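Local coordinates for inner membrane protein (Salmonella typhimurium LT2, PDB 2QJV) that is a nickel-binding member of the KduI/IolB family in the cupin clan and probably works as a sugar isomerase, though it remains uncharacterised, at residues E27-F31 with L242-P248; D47-L53 with S86-H92; A110-L116 with L149-L153. The protein carries 2 engineered substitutions. One frame throughout, in Å; residues are numbered along the deposited sequence.

Overall arrangement
Three contacts illustrate how a cupin-clan protein joins its antiparallel sheets. From the N terminus, 27-31 opens interaction 1, which closes only when 242-248 arrives near the end of the chain, so the other two contacts fall within that long excursion. Interaction 2 pairs 47-53 with 86-92 as neighbouring strands of the six-stranded sheet and closes before interaction 3 begins. Interaction 3 then brings 110-116, at the end of strand 104-111, against the loop 149-153 that leads into the five-stranded sheet. Interactions 1 and 3 thus join the two sheets, while interaction 2 builds one of them. Glu-50 of interaction 2 binds backbone amides of 149-153, and Arg-49 reaches the carbonyl of Tyr-28.

Interaction 1: E27-F31 with L242-P248; sequences EYVGF and LNVMAGP
Tyr-28 lays its ring over the backbone of Gly-247, a clear example of a CH-pi contact: the CA of Gly-247 sits 3.7 Å from the ring centroid and only 6° off the ring normal. Farther out, Pro-248 crosses the tyrosine at roughly a right angle, with its CD 3.8 Å from Tyr-28 CZ.

The remaining contacts are between aliphatic and aromatic groups. Val-29 divides its two methyls: CG1, anti to the backbone N (chi1 175°), meets Val-244 CG1 at 3.8 Å, while CG2 settles on Ala-246, 3.4 Å from its N and 3.8 Å from its CB. Phe-31 receives Val-244 CG2 at 3.6 Å from its CD1, and Leu-242 brings CD2 to the edge of the same ring. Tyr-28 and Val-29 lie in the loop leading into strand 30-35, Phe-31 on that strand; they pack on strand 238-246 of the other sheet and the loop after it. Met-245, a selenomethionine, turns to the other side of its strand, about 5 Å from a bound nickel.

No hydrogen bond links the two segments, which therefore meet through shape and dispersion, while Glu-185, on the neighbouring strand of the second sheet, takes the amides of Tyr-28 and Val-29.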
loop_
_atom_site.group_PDB
_atom_site.type_symbol
_atom_site.label_atom_id
_atom_site.label_comp_id
_atom_site.label_asym_id
_atom_site.label_seq_id
_atom_site.Cartn_x
_atom_site.Cartn_y
_atom_site.Cartn_z
ATOM N N GLU A 27 -5.540 2.029 23.613
ATOM C CA GLU A 27 -6.378 2.078 24.829
ATOM C C GLU A 27 -6.122 3.113 25.900
ATOM O O GLU A 27 -7.032 3.420 26.672
ATOM C CB GLU A 27 -6.278 0.688 25.470
ATOM C CG GLU A 27 -6.912 -0.376 24.627
ATOM C CD GLU A 27 -6.589 -1.792 25.082
ATOM O OE1 GLU A 27 -6.766 -2.064 26.278
ATOM O OE2 GLU A 27 -6.178 -2.646 24.245
ATOM N N TYR A 28 -4.920 3.679 25.959
ATOM C CA TYR A 28 -4.553 4.546 27.081
ATOM C C TYR A 28 -4.102 5.968 26.752
ATOM O O TYR A 28 -4.662 6.937 27.251
ATOM C CB TYR A 28 -3.418 3.877 27.918
ATOM C CG TYR A 28 -3.806 2.507 28.479
ATOM C CD1 TYR A 28 -3.675 1.351 27.720
ATOM C CD2 TYR A 28 -4.351 2.387 29.762
ATOM C CE1 TYR A 28 -4.060 0.104 28.210
ATOM C CE2 TYR A 28 -4.716 1.155 30.268
ATOM C CZ TYR A 28 -4.568 0.027 29.492
ATOM O OH TYR A 28 -4.968 -1.177 29.984
ATOM N N VAL A 29 -3.053 6.082 25.954
ATOM C CA VAL A 29 -2.381 7.373 25.755
ATOM C C VAL A 29 -3.137 8.389 24.852
ATOM O O VAL A 29 -3.615 8.088 23.753
ATOM C CB VAL A 29 -0.911 7.184 25.248
ATOM C CG1 VAL A 29 -0.228 8.547 24.908
ATOM C CG2 VAL A 29 -0.063 6.449 26.277
ATOM N N GLY A 30 -3.218 9.588 25.384
ATOM C CA GLY A 30 -3.662 10.755 24.651
ATOM C C GLY A 30 -2.530 11.773 24.697
ATOM O O GLY A 30 -1.784 11.880 25.689
ATOM N N PHE A 31 -2.358 12.497 23.594
ATOM C CA PHE A 31 -1.366 13.533 23.524
ATOM C C PHE A 31 -1.886 14.713 22.668
ATOM O O PHE A 31 -2.168 14.567 21.493
ATOM C CB PHE A 31 -0.028 12.978 22.964
ATOM C CG PHE A 31 1.047 14.013 22.890
ATOM C CD1 PHE A 31 1.653 14.477 24.046
ATOM C CD2 PHE A 31 1.420 14.570 21.673
ATOM C CE1 PHE A 31 2.627 15.452 23.971
ATOM C CE2 PHE A 31 2.369 15.554 21.610
ATOM C CZ PHE A 31 2.958 15.992 22.768
ATOM N N LEU A 242 9.467 14.779 23.204
ATOM C CA LEU A 242 8.694 14.610 24.411
ATOM C C LEU A 242 7.874 13.345 24.228
ATOM O O LEU A 242 7.148 13.210 23.223
ATOM C CB LEU A 242 7.799 15.818 24.679
ATOM C CG LEU A 242 6.843 15.807 25.855
ATOM C CD1 LEU A 242 7.582 15.765 27.219
ATOM C CD2 LEU A 242 5.918 17.050 25.758
ATOM N N ASN A 243 8.042 12.407 25.152
ATOM C CA ASN A 243 7.347 11.105 25.143
ATOM C C ASN A 243 6.334 10.979 26.244
ATOM O O ASN A 243 6.547 11.451 27.372
ATOM C CB ASN A 243 8.299 9.893 25.353
ATOM C CG ASN A 243 9.423 9.768 24.319
ATOM O OD1 ASN A 243 10.587 9.598 24.692
ATOM N ND2 ASN A 243 9.100 9.844 23.077
ATOM N N VAL A 244 5.218 10.342 25.903
ATOM C CA VAL A 244 4.159 9.967 26.840
ATOM C C VAL A 244 3.996 8.431 26.722
ATOM O O VAL A 244 3.963 7.868 25.602
ATOM C CB VAL A 244 2.792 10.700 26.609
ATOM C CG1 VAL A 244 1.735 10.310 27.670
ATOM C CG2 VAL A 244 3.006 12.244 26.555
HETATM N N MSE A 245 3.924 7.772 27.873
HETATM C CA MSE A 245 3.619 6.357 27.964
HETATM C C MSE A 245 2.555 6.074 29.001
HETATM O O MSE A 245 2.416 6.798 29.982
HETATM C CB MSE A 245 4.853 5.516 28.329
HETATM C CG MSE A 245 5.889 5.407 27.234
HETATM SE SE MSE A 245 7.371 4.293 27.885
HETATM C CE MSE A 245 8.019 5.443 29.168
ATOM N N ALA A 246 1.793 5.007 28.749
ATOM C CA ALA A 246 0.807 4.463 29.688
ATOM C C ALA A 246 0.346 3.082 29.228
ATOM O O ALA A 246 0.446 2.741 28.039
ATOM C CB ALA A 246 -0.438 5.426 29.918
ATOM N N GLY A 247 -0.123 2.299 30.200
ATOM C CA GLY A 247 -0.665 0.947 30.014
ATOM C C GLY A 247 -1.368 0.457 31.255
ATOM O O GLY A 247 -1.599 1.242 32.168
ATOM N N PRO A 248 -1.692 -0.860 31.318
ATOM C CA PRO A 248 -2.397 -1.348 32.504
ATOM C C PRO A 248 -1.559 -1.356 33.782
ATOM O O PRO A 248 -2.130 -1.320 34.877
ATOM C CB PRO A 248 -2.807 -2.781 32.113
ATOM C CG PRO A 248 -1.780 -3.187 31.082
ATOM C CD PRO A 248 -1.429 -1.932 30.335
#

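Interaction 2: D47-L53 with S86-H92; sequences DERERCL and SVYLPHH. With NI (nickel (II) ion), chain C.
Glu-50 OE1 accepts from the Tyr-88 hydroxyl across the strand pair, at 2.6 Å from Tyr-88 OH, and from the backbone amide of Asp-151 in a neighbouring loop. The phenol comes to the anti side of OE1, somewhat out of the carboxylate plane, which stands 87° from that of the ring. Placing CG between backbone N and carbonyl carbon (chi1 61°) and then extending the chain carries the buried acid to this point; its other oxygen, OE2, takes the amides of Ser-152 and Leu-153.

The frame beneath is a regular antiparallel ladder. Arg-51 and Leu-89 form a hydrogen-bonded pair, with Leu-89 N 2.7 Å from Arg-51 O, and Leu-53 with Val-87 forms another. Between them, Cys-52 and Tyr-88 make the non-hydrogen-bonded pair. On the face of Leu-53 and Leu-89 the two leucines touch, CD1 to CD1 at 3.8 Å.

Beyond the ladder, Asp-47 O accepts from His-92 N at 2.7 Å. The Asp-47 carboxylate has its own work: OD1 takes the Arg-49 amide in an Asx turn and, on the opposite face of its plane, Arg-51 NH1, while OD2 is met by Arg-51 NH2 at 2.9 Å in an end-on salt bridge. Arg-49 instead sends its NH2 to the carbonyl of Tyr-28.

The adjacent histidines bind nickel through NE2, His-92 at 2.0 Å and His-91 at a longer 2.4 Å, and two waters add further ligands. His-91 CD2 lies over the face of the His-92 ring. Glu-48 OE1 comes within 3.5 Å of His-92 CE1, and its charge may favour the cation nearby. With His-92 tied to Asp-47, the loop after strand 86-89 appears to offer nickel a partly prearranged pair of ligands.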
loop_
_atom_site.group_PDB
_atom_site.type_symbol
_atom_site.label_atom_id
_atom_site.label_comp_id
_atom_site.label_asym_id
_atom_site.label_seq_id
_atom_site.Cartn_x
_atom_site.Cartn_y
_atom_site.Cartn_z
ATOM N N ASP A 47 -12.967 15.153 33.704
ATOM C CA ASP A 47 -13.324 13.868 33.117
ATOM C C ASP A 47 -12.547 12.715 33.796
ATOM O O ASP A 47 -11.981 12.903 34.876
ATOM C CB ASP A 47 -13.155 13.933 31.581
ATOM C CG ASP A 47 -11.720 14.097 31.115
ATOM O OD1 ASP A 47 -10.746 13.880 31.879
ATOM O OD2 ASP A 47 -11.559 14.409 29.914
ATOM N N GLU A 48 -12.568 11.534 33.185
ATOM C CA GLU A 48 -11.954 10.337 33.749
ATOM C C GLU A 48 -10.477 10.180 33.391
ATOM O O GLU A 48 -9.933 9.096 33.492
ATOM C CB GLU A 48 -12.745 9.102 33.269
ATOM C CG GLU A 48 -14.264 9.126 33.621
ATOM C CD GLU A 48 -14.567 9.081 35.114
ATOM O OE1 GLU A 48 -13.646 8.913 35.943
ATOM O OE2 GLU A 48 -15.764 9.205 35.466
ATOM N N ARG A 49 -9.843 11.244 32.911
ATOM C CA ARG A 49 -8.439 11.210 32.550
ATOM C C ARG A 49 -7.586 12.110 33.464
ATOM O O ARG A 49 -8.023 13.199 33.873
ATOM C CB ARG A 49 -8.331 11.598 31.070
ATOM C CG ARG A 49 -9.034 10.526 30.232
ATOM C CD ARG A 49 -8.997 10.699 28.784
ATOM N NE ARG A 49 -7.691 10.604 28.147
ATOM C CZ ARG A 49 -7.044 9.482 27.838
ATOM N NH1 ARG A 49 -7.464 8.272 28.232
ATOM N NH2 ARG A 49 -5.926 9.584 27.167
ATOM N N GLU A 50 -6.418 11.597 33.860
ATOM C CA GLU A 50 -5.402 12.413 34.521
ATOM C C GLU A 50 -4.559 13.025 33.388
ATOM O O GLU A 50 -4.523 12.527 32.255
ATOM C CB GLU A 50 -4.513 11.655 35.515
ATOM C CG GLU A 50 -3.719 10.547 34.911
ATOM C CD GLU A 50 -2.708 9.920 35.842
ATOM O OE1 GLU A 50 -2.766 10.134 37.087
ATOM O OE2 GLU A 50 -1.853 9.188 35.279
ATOM N N ARG A 51 -3.936 14.146 33.707
ATOM C CA ARG A 51 -3.141 14.919 32.785
ATOM C C ARG A 51 -1.822 15.452 33.380
ATOM O O ARG A 51 -1.679 15.671 34.594
ATOM C CB ARG A 51 -3.943 16.119 32.251
ATOM C CG ARG A 51 -5.099 15.800 31.313
ATOM C CD ARG A 51 -6.034 16.988 31.048
ATOM N NE ARG A 51 -7.067 16.622 30.060
ATOM C CZ ARG A 51 -8.228 16.021 30.338
ATOM N NH1 ARG A 51 -8.535 15.670 31.568
ATOM N NH2 ARG A 51 -9.073 15.711 29.356
ATOM N N CYS A 52 -0.858 15.643 32.475
ATOM C CA CYS A 52 0.407 16.272 32.765
ATOM C C CYS A 52 0.572 17.350 31.673
ATOM O O CYS A 52 0.681 17.068 30.491
ATOM C CB CYS A 52 1.590 15.286 32.790
ATOM S SG CYS A 52 3.165 16.057 33.262
ATOM N N LEU A 53 0.477 18.591 32.119
ATOM C CA LEU A 53 0.597 19.779 31.294
ATOM C C LEU A 53 2.053 20.100 31.249
ATOM O O LEU A 53 2.630 20.447 32.285
ATOM C CB LEU A 53 -0.141 20.948 31.923
ATOM C CG LEU A 53 -1.670 21.086 31.755
ATOM C CD1 LEU A 53 -2.366 19.755 31.789
ATOM C CD2 LEU A 53 -2.211 22.069 32.807
ATOM N N SER A 86 5.980 21.679 34.488
ATOM C CA SER A 86 4.799 20.892 34.205
ATOM C C SER A 86 3.839 20.966 35.391
ATOM O O SER A 86 4.231 21.289 36.518
ATOM C CB SER A 86 5.151 19.410 33.934
ATOM O OG SER A 86 6.171 19.331 32.954
ATOM N N VAL A 87 2.567 20.681 35.126
ATOM C CA VAL A 87 1.547 20.591 36.175
ATOM C C VAL A 87 0.804 19.262 36.039
ATOM O O VAL A 87 0.290 18.940 34.948
ATOM C CB VAL A 87 0.530 21.743 36.152
ATOM C CG1 VAL A 87 -0.571 21.485 37.239
ATOM C CG2 VAL A 87 1.262 23.069 36.322
ATOM N N TYR A 88 0.819 18.483 37.126
ATOM C CA TYR A 88 0.061 17.245 37.209
ATOM C C TYR A 88 -1.387 17.552 37.637
ATOM O O TYR A 88 -1.608 18.242 38.636
ATOM C CB TYR A 88 0.711 16.210 38.172
ATOM C CG TYR A 88 -0.221 15.037 38.385
ATOM C CD1 TYR A 88 -0.311 14.004 37.445
ATOM C CD2 TYR A 88 -1.102 14.997 39.480
ATOM C CE1 TYR A 88 -1.210 12.966 37.626
ATOM C CE2 TYR A 88 -2.004 13.956 39.655
ATOM C CZ TYR A 88 -2.052 12.955 38.724
ATOM O OH TYR A 88 -2.955 11.933 38.893
ATOM N N LEU A 89 -2.360 17.025 36.881
ATOM C CA LEU A 89 -3.771 17.166 37.190
ATOM C C LEU A 89 -4.394 15.785 37.345
ATOM O O LEU A 89 -4.332 14.994 36.419
ATOM C CB LEU A 89 -4.549 17.918 36.093
ATOM C CG LEU A 89 -4.136 19.292 35.631
ATOM C CD1 LEU A 89 -5.044 19.738 34.461
ATOM C CD2 LEU A 89 -4.159 20.254 36.852
ATOM N N PRO A 90 -5.003 15.506 38.508
ATOM C CA PRO A 90 -5.718 14.233 38.665
ATOM C C PRO A 90 -6.996 14.296 37.842
ATOM O O PRO A 90 -7.333 15.349 37.258
ATOM C CB PRO A 90 -6.021 14.182 40.155
ATOM C CG PRO A 90 -6.144 15.614 40.543
ATOM C CD PRO A 90 -5.129 16.343 39.707
ATOM N N HIS A 91 -7.688 13.178 37.736
ATOM C CA HIS A 91 -8.946 13.170 36.996
ATOM C C HIS A 91 -10.029 13.939 37.786
ATOM O O HIS A 91 -9.828 14.298 38.946
ATOM C CB HIS A 91 -9.336 11.749 36.649
ATOM C CG HIS A 91 -9.932 11.025 37.784
ATOM N ND1 HIS A 91 -9.203 10.637 38.888
ATOM C CD2 HIS A 91 -11.213 10.707 38.040
ATOM C CE1 HIS A 91 -10.014 10.067 39.755
ATOM N NE2 HIS A 91 -11.231 10.098 39.261
ATOM N N HIS A 92 -11.144 14.239 37.125
ATOM C CA HIS A 92 -12.246 15.051 37.677
ATOM C C HIS A 92 -11.734 16.455 38.056
ATOM O O HIS A 92 -12.180 17.015 39.044
ATOM C CB HIS A 92 -12.928 14.539 38.974
ATOM C CG HIS A 92 -13.419 13.129 38.970
ATOM N ND1 HIS A 92 -14.221 12.591 37.981
ATOM C CD2 HIS A 92 -13.346 12.195 39.961
ATOM C CE1 HIS A 92 -14.532 11.350 38.325
ATOM N NE2 HIS A 92 -13.999 11.078 39.518
HETATM NI NI NI C . -13.275 9.320 40.128
HETATM O O HOH W 1 -7.214 15.889 34.446
HETATM O O HOH W 2 -12.593 9.632 42.458
HETATM O O HOH W 3 -14.093 8.388 38.482
#

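Interaction 3: A110-L116 with L149-L153; sequences APGFGEL and LADSL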
loop_
_atom_site.group_PDB
_atom_site.type_symbol
_atom_site.label_atom_id
_atom_site.label_comp_id
_atom_site.label_asym_id
_atom_site.label_seq_id
_atom_site.Cartn_x
_atom_site.Cartn_y
_atom_site.Cartn_z
ATOM N N ALA A 110 -4.008 10.125 30.162
ATOM C CA ALA A 110 -4.183 8.682 30.344
ATOM C C ALA A 110 -5.314 8.452 31.329
ATOM O O ALA A 110 -5.774 9.406 31.984
ATOM C CB ALA A 110 -2.869 7.979 30.796
ATOM N N PRO A 111 -5.793 7.205 31.437
ATOM C CA PRO A 111 -6.867 6.967 32.409
ATOM C C PRO A 111 -6.493 7.344 33.854
ATOM O O PRO A 111 -5.362 7.114 34.320
ATOM C CB PRO A 111 -7.165 5.465 32.257
ATOM C CG PRO A 111 -6.738 5.157 30.846
ATOM C CD PRO A 111 -5.497 5.991 30.651
ATOM N N GLY A 112 -7.455 8.000 34.511
ATOM C CA GLY A 112 -7.329 8.408 35.880
ATOM C C GLY A 112 -8.377 7.779 36.770
ATOM O O GLY A 112 -9.537 7.679 36.411
ATOM N N PHE A 113 -7.942 7.375 37.949
ATOM C CA PHE A 113 -8.793 6.722 38.939
ATOM C C PHE A 113 -8.440 7.045 40.387
ATOM O O PHE A 113 -9.247 6.787 41.262
ATOM C CB PHE A 113 -8.745 5.192 38.743
ATOM C CG PHE A 113 -7.347 4.634 38.576
ATOM C CD1 PHE A 113 -6.563 4.344 39.688
ATOM C CD2 PHE A 113 -6.825 4.388 37.316
ATOM C CE1 PHE A 113 -5.282 3.848 39.541
ATOM C CE2 PHE A 113 -5.540 3.870 37.158
ATOM C CZ PHE A 113 -4.776 3.589 38.285
ATOM N N GLY A 114 -7.292 7.669 40.640
ATOM C CA GLY A 114 -6.811 7.877 41.982
ATOM C C GLY A 114 -7.227 9.179 42.617
ATOM O O GLY A 114 -8.073 9.897 42.104
ATOM N N GLU A 115 -6.551 9.526 43.694
ATOM C CA GLU A 115 -6.892 10.738 44.440
ATOM C C GLU A 115 -5.674 11.603 44.795
ATOM O O GLU A 115 -5.628 12.276 45.831
ATOM C CB GLU A 115 -7.687 10.320 45.662
ATOM C CG GLU A 115 -6.993 9.293 46.557
ATOM C CD GLU A 115 -7.922 8.779 47.633
ATOM O OE1 GLU A 115 -9.039 8.325 47.276
ATOM O OE2 GLU A 115 -7.524 8.814 48.822
ATOM N N LEU A 116 -4.700 11.599 43.897
ATOM C CA LEU A 116 -3.525 12.464 44.043
ATOM C C LEU A 116 -3.939 13.928 43.901
ATOM O O LEU A 116 -4.923 14.227 43.209
ATOM C CB LEU A 116 -2.471 12.115 42.998
ATOM C CG LEU A 116 -1.841 10.725 43.132
ATOM C CD1 LEU A 116 -1.018 10.417 41.876
ATOM C CD2 LEU A 116 -1.014 10.612 44.429
ATOM N N LEU A 149 4.749 9.960 41.539
ATOM C CA LEU A 149 3.323 9.615 41.634
ATOM C C LEU A 149 2.427 10.068 40.469
ATOM O O LEU A 149 2.446 11.222 40.053
ATOM C CB LEU A 149 2.751 10.154 42.970
ATOM C CG LEU A 149 3.357 9.644 44.270
ATOM C CD1 LEU A 149 2.789 10.410 45.485
ATOM C CD2 LEU A 149 3.190 8.126 44.470
ATOM N N ALA A 150 1.671 9.105 39.930
ATOM C CA ALA A 150 0.627 9.293 38.937
ATOM C C ALA A 150 -0.126 7.956 38.844
ATOM O O ALA A 150 0.396 6.912 39.238
ATOM C CB ALA A 150 1.167 9.763 37.559
ATOM N N ASP A 151 -1.353 7.972 38.336
ATOM C CA ASP A 151 -2.112 6.745 38.192
ATOM C C ASP A 151 -1.610 5.878 37.015
ATOM O O ASP A 151 -1.536 4.663 37.093
ATOM C CB ASP A 151 -3.608 7.020 37.929
ATOM C CG ASP A 151 -4.274 7.909 38.974
ATOM O OD1 ASP A 151 -3.732 8.133 40.083
ATOM O OD2 ASP A 151 -5.376 8.403 38.619
ATOM N N SER A 152 -1.277 6.556 35.937
ATOM C CA SER A 152 -0.990 5.942 34.629
ATOM C C SER A 152 0.194 6.546 33.856
ATOM O O SER A 152 1.023 5.813 33.298
ATOM C CB SER A 152 -2.264 6.070 33.773
ATOM O OG SER A 152 -3.344 5.315 34.335
ATOM N N LEU A 153 0.261 7.883 33.846
ATOM C CA LEU A 153 1.224 8.652 33.027
ATOM C C LEU A 153 2.706 8.484 33.359
ATOM O O LEU A 153 3.119 8.513 34.522
ATOM C CB LEU A 153 0.889 10.167 33.055
ATOM C CG LEU A 153 -0.350 10.658 32.287
ATOM C CD1 LEU A 153 -0.787 12.095 32.766
ATOM C CD2 LEU A 153 -0.153 10.581 30.749
HETATM O O HOH W 4 -4.683 10.567 41.006
#
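The turn that leaves strand 104-111 is fastened to the loop preceding strand 154-160 by a carboxylate receiving two successive amides, those of Phe-113 and Gly-114, on one oxygen of Asp-151. OD2 stands 2.8 Å from Phe-113 N and 2.9 Å from Gly-114 N. Both N-H groups approach from the same face of the carboxylate, well above its plane, and their bonds are fairly straight at the hydrogen. The double grip should stabilise the negative charge and limit rotation of the acid. The second oxygen, OD1, accepts a hydrogen bond from a water, and that water accepts one from Leu-116 N, extending the hold one residue beyond Glu-115.

Asp-151 also touches through its CB, which lies 3.8 Å from the centroid of the Phe-113 ring, a CH-pi contact displaced toward the rim, and the ring and carboxylate planes are stacked within 23° of parallel. Phe-113 folds back over the aspartate because its CG sits between backbone N and carbonyl carbon (chi1 47°).

In the fold, this contact ties the end of strand 104-111 in the six-stranded sheet to the loop entering strand 154-160 of the five-stranded sheet. Glu-50, on the strand beside 104-111, also holds that loop.

Toward the buried end, the Ser-152 hydroxyl donates to Pro-111 O, with OG 2.7 Å away, and the methyl of Ala-110 rests on Ser-152 CB at 3.6 Å and on Leu-153 CD2 at 3.8 Å. At the opposite end Leu-116 crosses Leu-149 at about a right angle; its CD1 presses on Ala-150 CA at 3.6 Å, and its CD2 reaches Leu-149 CD1.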